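A-adding tRNA nucleotidyltransferase (Aquifex aeolicus, PDB 4WBY) adds the terminal adenosine to tRNAs ending in CC, using ATP and magnesium; this chain is the C-terminal nucleotidyltransferase part of a longer protein. Local coordinates at residues N123-S128 / L137-G142. Numbering follows the deposited sequence.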
loop_
_atom_site.group_PDB
_atom_site.type_symbol
_atom_site.label_atom_id
_atom_site.label_comp_id
_atom_site.label_asym_id
_atom_site.label_seq_id
_atom_site.Cartn_x
_atom_site.Cartn_y
_atom_site.Cartn_z
ATOM N N ASN A 123 -5.715 0.542 16.305
ATOM C CA ASN A 123 -5.148 -0.758 15.933
ATOM C C ASN A 123 -4.871 -1.663 17.127
ATOM O O ASN A 123 -4.259 -2.732 16.982
ATOM C CB ASN A 123 -3.843 -0.565 15.151
ATOM C CG ASN A 123 -4.052 0.149 13.842
ATOM O OD1 ASN A 123 -5.152 0.146 13.286
ATOM N ND2 ASN A 123 -2.990 0.772 13.332
ATOM N N ALA A 124 -5.326 -1.246 18.302
ATOM C CA ALA A 124 -4.956 -1.930 19.529
ATOM C C ALA A 124 -6.169 -2.513 20.247
ATOM O O ALA A 124 -6.149 -2.695 21.459
ATOM C CB ALA A 124 -4.201 -0.981 20.450
ATOM N N MET A 125 -7.216 -2.826 19.495
ATOM C CA MET A 125 -8.401 -3.463 20.065
ATOM C C MET A 125 -8.455 -4.950 19.765
ATOM O O MET A 125 -7.739 -5.452 18.894
ATOM C CB MET A 125 -9.667 -2.783 19.555
ATOM C CG MET A 125 -9.771 -1.347 20.069
ATOM S SD MET A 125 -11.206 -0.442 19.462
ATOM C CE MET A 125 -10.688 -0.097 17.788
ATOM N N ALA A 126 -9.311 -5.651 20.497
ATOM C CA ALA A 126 -9.487 -7.085 20.310
ATOM C C ALA A 126 -10.961 -7.454 20.404
ATOM O O ALA A 126 -11.767 -6.707 20.966
ATOM C CB ALA A 126 -8.685 -7.861 21.343
ATOM N N ILE A 127 -11.306 -8.605 19.837
ATOM C CA ILE A 127 -12.625 -9.188 20.016
ATOM C C ILE A 127 -12.456 -10.546 20.667
ATOM O O ILE A 127 -11.764 -11.414 20.128
ATOM C CB ILE A 127 -13.377 -9.349 18.675
ATOM C CG1 ILE A 127 -13.536 -7.990 17.989
ATOM C CG2 ILE A 127 -14.744 -10.000 18.904
ATOM C CD1 ILE A 127 -13.886 -8.080 16.511
ATOM N N SER A 128 -13.077 -10.744 21.825
ATOM C CA SER A 128 -13.027 -12.058 22.453
ATOM C C SER A 128 -13.793 -13.085 21.628
ATOM O O SER A 128 -14.919 -12.832 21.214
ATOM C CB SER A 128 -13.616 -12.017 23.861
ATOM O OG SER A 128 -13.628 -13.329 24.399
ATOM N N LEU A 137 -15.976 -6.525 22.652
ATOM C CA LEU A 137 -14.941 -5.632 22.156
ATOM C C LEU A 137 -14.069 -5.215 23.325
ATOM O O LEU A 137 -14.540 -4.585 24.273
ATOM C CB LEU A 137 -15.542 -4.409 21.467
ATOM C CG LEU A 137 -14.546 -3.387 20.909
ATOM C CD1 LEU A 137 -13.724 -3.965 19.770
ATOM C CD2 LEU A 137 -15.311 -2.164 20.439
ATOM N N ILE A 138 -12.804 -5.608 23.265
ATOM C CA ILE A 138 -11.833 -5.293 24.301
ATOM C C ILE A 138 -11.062 -4.070 23.845
ATOM O O ILE A 138 -10.318 -4.111 22.868
ATOM C CB ILE A 138 -10.896 -6.478 24.563
ATOM C CG1 ILE A 138 -11.719 -7.690 25.024
ATOM C CG2 ILE A 138 -9.834 -6.114 25.591
ATOM C CD1 ILE A 138 -10.974 -8.982 24.960
ATOM N N ASP A 139 -11.274 -2.972 24.551
ATOM C CA ASP A 139 -10.751 -1.676 24.152
ATOM C C ASP A 139 -10.203 -0.978 25.385
ATOM O O ASP A 139 -10.938 -0.291 26.101
ATOM C CB ASP A 139 -11.851 -0.857 23.477
ATOM C CG ASP A 139 -11.393 0.511 23.051
ATOM O OD1 ASP A 139 -10.169 0.770 23.012
ATOM O OD2 ASP A 139 -12.286 1.323 22.752
ATOM N N TYR A 140 -8.918 -1.208 25.649
ATOM C CA TYR A 140 -8.261 -0.660 26.832
ATOM C C TYR A 140 -7.813 0.781 26.686
ATOM O O TYR A 140 -7.587 1.455 27.690
ATOM C CB TYR A 140 -7.025 -1.487 27.197
ATOM C CG TYR A 140 -7.289 -2.915 27.609
ATOM C CD1 TYR A 140 -8.009 -3.206 28.763
ATOM C CD2 TYR A 140 -6.783 -3.973 26.868
ATOM C CE1 TYR A 140 -8.241 -4.512 29.149
ATOM C CE2 TYR A 140 -7.009 -5.287 27.251
ATOM C CZ TYR A 140 -7.740 -5.548 28.390
ATOM O OH TYR A 140 -7.965 -6.848 28.775
ATOM N N PHE A 141 -7.660 1.243 25.448
ATOM C CA PHE A 141 -6.884 2.453 25.195
ATOM C C PHE A 141 -7.624 3.535 24.429
ATOM O O PHE A 141 -7.011 4.475 23.935
ATOM C CB PHE A 141 -5.600 2.083 24.457
ATOM C CG PHE A 141 -4.893 0.908 25.058
ATOM C CD1 PHE A 141 -4.355 0.991 26.332
ATOM C CD2 PHE A 141 -4.782 -0.285 24.364
ATOM C CE1 PHE A 141 -3.708 -0.095 26.900
ATOM C CE2 PHE A 141 -4.137 -1.376 24.925
ATOM C CZ PHE A 141 -3.601 -1.283 26.193
ATOM N N GLY A 142 -8.942 3.425 24.372
ATOM C CA GLY A 142 -9.757 4.453 23.750
ATOM C C GLY A 142 -9.822 4.369 22.237
ATOM O O GLY A 142 -9.989 5.389 21.563
HETATM O O HOH W 1 -7.774 -3.026 23.741
#
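The Phe141 ring turns its CD2 edge to Ala124, whose O lies near the ring plane and whose CB is 4.0 Å from CD2; Tyr140 CB covers one face, 3.4 Å above its centre. The contact pairs the two strands, 126-128 and 137-138, of an antiparallel beta hairpin in the nucleotidyltransferase head domain and follows them to the open end; strand 137-138 is outermost in the seven-stranded mixed sheet. Two bonds define the hydrogen-bonded pair Ala126-Ile138: Ala126 N to Ile138 O, 3.0 Å and in the carbonyl plane, and Ile138 N to Ala126 O, 2.8 Å with the donor tilted 28° from the plane of the Ala126 carbonyl. Side chains then alternate. Ala126 CB meets Ile138 CB at 4.1 Å on the face bordered by Tyr28, while Ile127 and Leu137 share the other with ATP-binding Val34. CG of Leu137 stands anti to the backbone N (chi1 180°), which places CD1 3.6 Å from Ala126 O and beside Met125 CB.

Beyond the last bridge, the side chains of Met125 and Asp139 extend alongside each other, with Met125 SD 3.7 Å from Asp139 CG, the carboxylate carbon. Both carboxylate oxygens accept backbone N-H groups at the start of helix 143-149, OD1 from Gly143 and OD2 from Leu144. An alanine in place of Asp139 would probably leave those two amides without their acceptors and open a gap beside the Met125 thioether. On the first strand's approach, Asn123, part of the ATP site, bonds Arg35 and Asp119 through its amide. Where the two backbones diverge, one water joins them, donating to Ala124 O and Ile138 O and accepting from Tyr140 N at 2.9 Å.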